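PDB 3A32: probable threonyl-tRNA synthetase 1 from Aeropyrum pernix, which probably catalyses the ATP-dependent attachment of threonine to tRNA(Thr), and probably cannot clear mischarged seryl-tRNA(Thr), lacking an editing domain. Local coordinates for residues G171-V174 and I175-Y179; Y179-F182 and E183-K186. All coordinates share one frame; numbering follows the deposited sequence.

Contact 1 of 2, residues G171-V174 and I175-Y179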
loop_
_atom_site.group_PDB
_atom_site.type_symbol
_atom_site.label_atom_id
_atom_site.label_comp_id
_atom_site.label_asym_id
_atom_site.label_seq_id
_atom_site.Cartn_x
_atom_site.Cartn_y
_atom_site.Cartn_z
ATOM N N GLY A 171 7.945 -30.366 -9.884
ATOM C CA GLY A 171 6.999 -31.477 -9.906
ATOM C C GLY A 171 6.671 -32.125 -8.570
ATOM O O GLY A 171 5.510 -32.467 -8.313
ATOM N N GLY A 172 7.667 -32.296 -7.705
ATOM C CA GLY A 172 7.443 -32.930 -6.384
ATOM C C GLY A 172 6.525 -32.221 -5.385
ATOM O O GLY A 172 6.053 -32.830 -4.397
ATOM N N ARG A 173 6.276 -30.933 -5.634
ATOM C CA ARG A 173 5.582 -30.091 -4.674
ATOM C C ARG A 173 4.288 -29.467 -5.286
ATOM O O ARG A 173 3.550 -28.772 -4.608
ATOM C CB ARG A 173 6.576 -29.013 -4.189
ATOM C CG ARG A 173 7.700 -29.499 -3.157
ATOM C CD ARG A 173 7.152 -29.726 -1.691
ATOM N NE ARG A 173 5.941 -28.920 -1.393
ATOM C CZ ARG A 173 5.910 -27.735 -0.749
ATOM N NH1 ARG A 173 7.038 -27.188 -0.272
ATOM N NH2 ARG A 173 4.739 -27.086 -0.565
ATOM N N VAL A 174 4.008 -29.742 -6.565
ATOM C CA VAL A 174 3.006 -28.964 -7.304
ATOM C C VAL A 174 1.582 -29.198 -6.764
ATOM O O VAL A 174 0.804 -28.229 -6.608
ATOM C CB VAL A 174 3.114 -29.101 -8.881
ATOM C CG1 VAL A 174 2.847 -30.550 -9.361
ATOM C CG2 VAL A 174 2.158 -28.106 -9.606
ATOM N N ILE A 175 1.254 -30.450 -6.442
ATOM C CA ILE A 175 -0.066 -30.772 -5.883
ATOM C C ILE A 175 -0.316 -29.995 -4.564
ATOM O O ILE A 175 -1.404 -29.401 -4.355
ATOM C CB ILE A 175 -0.270 -32.328 -5.705
ATOM C CG1 ILE A 175 -0.306 -33.055 -7.072
ATOM C CG2 ILE A 175 -1.499 -32.629 -4.838
ATOM C CD1 ILE A 175 -0.178 -34.619 -7.000
ATOM N N ASP A 176 0.695 -29.965 -3.702
ATOM C CA ASP A 176 0.609 -29.257 -2.422
ATOM C C ASP A 176 0.418 -27.736 -2.611
ATOM O O ASP A 176 -0.307 -27.089 -1.842
ATOM C CB ASP A 176 1.901 -29.469 -1.622
ATOM C CG ASP A 176 1.987 -30.864 -0.897
ATOM O OD1 ASP A 176 1.025 -31.635 -0.809
ATOM O OD2 ASP A 176 3.083 -31.193 -0.418
ATOM N N VAL A 177 1.122 -27.166 -3.589
ATOM C CA VAL A 177 1.021 -25.769 -3.899
ATOM C C VAL A 177 -0.393 -25.412 -4.354
ATOM O O VAL A 177 -0.986 -24.437 -3.861
ATOM C CB VAL A 177 2.085 -25.376 -4.963
ATOM C CG1 VAL A 177 1.647 -24.155 -5.741
ATOM C CG2 VAL A 177 3.491 -25.160 -4.289
ATOM N N VAL A 178 -0.953 -26.233 -5.255
ATOM C CA VAL A 178 -2.326 -26.050 -5.732
ATOM C C VAL A 178 -3.326 -26.095 -4.590
ATOM O O VAL A 178 -4.240 -25.239 -4.493
ATOM C CB VAL A 178 -2.720 -27.054 -6.910
ATOM C CG1 VAL A 178 -4.197 -26.837 -7.360
ATOM C CG2 VAL A 178 -1.833 -26.841 -8.089
ATOM N N TYR A 179 -3.163 -27.109 -3.734
ATOM C CA TYR A 179 -4.018 -27.298 -2.595
ATOM C C TYR A 179 -3.908 -26.104 -1.634
ATOM O O TYR A 179 -4.920 -25.580 -1.184
ATOM C CB TYR A 179 -3.683 -28.623 -1.895
ATOM C CG TYR A 179 -4.584 -28.892 -0.719
ATOM C CD1 TYR A 179 -5.891 -29.398 -0.903
ATOM C CD2 TYR A 179 -4.149 -28.611 0.577
ATOM C CE1 TYR A 179 -6.725 -29.599 0.196
ATOM C CE2 TYR A 179 -4.959 -28.833 1.667
ATOM C CZ TYR A 179 -6.220 -29.322 1.472
ATOM O OH TYR A 179 -6.985 -29.496 2.592
HETATM O O HOH W 1 3.268 -32.866 -6.391
HETATM O O HOH W 2 2.952 -32.080 -3.966
#
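Arg-173 and Asp-176 both set CG anti to the carbonyl carbon (chi1 -75° and -79°), and the arginine then bends at chi2 and chi3, which brings its guanidinium beside the aspartate one turn on. This is the N-terminal start of helix 174-191 in the class II synthetase core, with Arg-173 at the N-cap position. The two side chains cross at about a right angle, and NE of Arg-173 and OD2 of Asp-176, 3.8 Å apart, form a long salt bridge. The CB of Asp-176 lies at the guanidinium edge, in its plane. A long, weak ion pair links OD1 of the aspartate to Arg-238 on helix 222-243.

In the backbone, the first helical turn is tied by the bond from Val-177 N to Arg-173 O (3.1 Å) and the straighter one from Val-178 N to Val-174 O (3.0 Å, 168°). Val-174 and Val-178 face the sheet, where both touch Phe-283, and their CG2 methyls are 4.5 Å apart. Two waters bridge the loop to the early helical amides: one links Gly-171 O to Ile-175 N, while the other donates to Gly-172 O and accepts from Asp-176 N at 3.1 Å.

Contact 2 of 2, residues Y179-F182 and E183-K186; sequences YDVF and EEMK
The side chain of Glu-183 touches the rings of both Tyr-179 and Phe-182, and the bend at chi2 (-76°) sets its carboxylate beside the tyrosine hydroxyl. CG of Glu-183 comes within 3.6 Å of Tyr-179 CE2, and OE2 lies 3.1 Å from Tyr-179 OH, the ring and carboxylate planes standing 61° apart. Against the phenylalanine ring the carboxylate lies much more nearly flat, at 23°, with OE1 of Glu-183 3.9 Å from Phe-182 CE2. Both oxygens are held by helix 222-243: OE1 bonds to the hydroxyl of Tyr-243, and OE2 makes a salt bridge to Lys-242, which is likely to favour the charged carboxylate.

All this takes place along two turns of helix 174-191, an amphipathic helix of the class II catalytic core, with i to i+4 bonds such as Glu-184 N to Asp-180 O (2.8 Å). Phe-182 and Met-185 lie on its buried side, where both reach Phe-263 of strand 260-268; Phe-182 also packs on Ile-239 of helix 222-243. Bends at chi2 and chi3 curl the methionine back, and its CE methyl meets Phe-182 CE1 at 3.4 Å. At another part of the ring, CD of Lys-186 approaches Phe-182 CE2 to 4.1 Å before NZ goes on to a salt bridge with Glu-190. Replacing Phe-182 with an alanine would probably open a gap beside Ile-239 and Phe-263 and leave the Met-185 methyl less firmly held. Farther round the helix, Glu-184 OE1 lies 3.9 Å from Val-181 CG2 and is hydrogen-bonded to Tyr-68 OH.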
loop_
_atom_site.group_PDB
_atom_site.type_symbol
_atom_site.label_atom_id
_atom_site.label_comp_id
_atom_site.label_asym_id
_atom_site.label_seq_id
_atom_site.Cartn_x
_atom_site.Cartn_y
_atom_site.Cartn_z
ATOM N N TYR A 179 -3.163 -27.109 -3.734
ATOM C CA TYR A 179 -4.018 -27.298 -2.595
ATOM C C TYR A 179 -3.908 -26.104 -1.634
ATOM O O TYR A 179 -4.920 -25.580 -1.184
ATOM C CB TYR A 179 -3.683 -28.623 -1.895
ATOM C CG TYR A 179 -4.584 -28.892 -0.719
ATOM C CD1 TYR A 179 -5.891 -29.398 -0.903
ATOM C CD2 TYR A 179 -4.149 -28.611 0.577
ATOM C CE1 TYR A 179 -6.725 -29.599 0.196
ATOM C CE2 TYR A 179 -4.959 -28.833 1.667
ATOM C CZ TYR A 179 -6.220 -29.322 1.472
ATOM O OH TYR A 179 -6.985 -29.496 2.592
ATOM N N ASP A 180 -2.681 -25.683 -1.328
ATOM C CA ASP A 180 -2.422 -24.582 -0.435
ATOM C C ASP A 180 -3.060 -23.278 -0.886
ATOM O O ASP A 180 -3.516 -22.492 -0.032
ATOM C CB ASP A 180 -0.917 -24.363 -0.270
ATOM C CG ASP A 180 -0.237 -25.479 0.612
ATOM O OD1 ASP A 180 -0.930 -26.316 1.215
ATOM O OD2 ASP A 180 1.010 -25.490 0.696
ATOM N N VAL A 181 -3.097 -23.059 -2.212
ATOM C CA VAL A 181 -3.730 -21.845 -2.772
ATOM C C VAL A 181 -5.208 -21.910 -2.525
ATOM O O VAL A 181 -5.790 -20.907 -2.117
ATOM C CB VAL A 181 -3.396 -21.593 -4.264
ATOM C CG1 VAL A 181 -4.235 -20.408 -4.838
ATOM C CG2 VAL A 181 -1.890 -21.281 -4.407
ATOM N N PHE A 182 -5.806 -23.102 -2.681
ATOM C CA PHE A 182 -7.181 -23.240 -2.262
ATOM C C PHE A 182 -7.332 -22.871 -0.787
ATOM O O PHE A 182 -8.277 -22.167 -0.424
ATOM C CB PHE A 182 -7.772 -24.655 -2.493
ATOM C CG PHE A 182 -9.112 -24.842 -1.814
ATOM C CD1 PHE A 182 -10.286 -24.427 -2.431
ATOM C CD2 PHE A 182 -9.194 -25.385 -0.551
ATOM C CE1 PHE A 182 -11.540 -24.574 -1.791
ATOM C CE2 PHE A 182 -10.440 -25.523 0.097
ATOM C CZ PHE A 182 -11.604 -25.111 -0.540
ATOM N N GLU A 183 -6.417 -23.354 0.065
ATOM C CA GLU A 183 -6.530 -23.112 1.521
ATOM C C GLU A 183 -6.358 -21.611 1.833
ATOM O O GLU A 183 -7.005 -21.084 2.708
ATOM C CB GLU A 183 -5.528 -23.956 2.327
ATOM C CG GLU A 183 -5.822 -25.450 2.361
ATOM C CD GLU A 183 -6.984 -25.870 3.304
ATOM O OE1 GLU A 183 -8.088 -25.316 3.224
ATOM O OE2 GLU A 183 -6.787 -26.777 4.143
ATOM N N GLU A 184 -5.502 -20.939 1.077
ATOM C CA GLU A 184 -5.358 -19.495 1.189
ATOM C C GLU A 184 -6.651 -18.743 0.843
ATOM O O GLU A 184 -7.059 -17.850 1.557
ATOM C CB GLU A 184 -4.187 -19.050 0.292
ATOM C CG GLU A 184 -2.863 -19.491 0.871
ATOM C CD GLU A 184 -1.730 -19.475 -0.085
ATOM O OE1 GLU A 184 -1.844 -18.982 -1.227
ATOM O OE2 GLU A 184 -0.673 -19.958 0.333
ATOM N N MET A 185 -7.295 -19.134 -0.255
ATOM C CA MET A 185 -8.538 -18.517 -0.709
ATOM C C MET A 185 -9.624 -18.626 0.371
ATOM O O MET A 185 -10.311 -17.639 0.689
ATOM C CB MET A 185 -8.973 -19.163 -2.044
ATOM C CG MET A 185 -10.322 -18.639 -2.615
ATOM S SD MET A 185 -11.741 -19.360 -1.736
ATOM C CE MET A 185 -11.420 -21.143 -1.743
ATOM N N LYS A 186 -9.754 -19.822 0.945
ATOM C CA LYS A 186 -10.719 -20.073 2.002
ATOM C C LYS A 186 -10.501 -19.219 3.279
ATOM O O LYS A 186 -11.463 -18.649 3.838
ATOM C CB LYS A 186 -10.697 -21.562 2.314
ATOM C CG LYS A 186 -11.582 -21.998 3.469
ATOM C CD LYS A 186 -11.780 -23.457 3.359
ATOM C CE LYS A 186 -12.902 -23.979 4.265
ATOM N NZ LYS A 186 -12.709 -23.644 5.731
#

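Overall arrangement
Coming from the N terminus, the chain leaves strand 159-170 of the large mixed sheet, passes the short loop at Gly-171 and Gly-172, and enters helix 174-191. Contact 1 closes that turn from loop to helix; contact 2 closes no loop, being made within the helix itself. The two neither nest nor cross: they run in sequence, share Tyr-179, and have centres about 12 Å apart. The helix they share lies between the sheet and helix 222-243, contact 1 over strands 159-170 and 273-284, contact 2 over strands 260-268 and 306-316. Strands 159-170 and 306-316 also carry the zinc ligands His-166 and His-310.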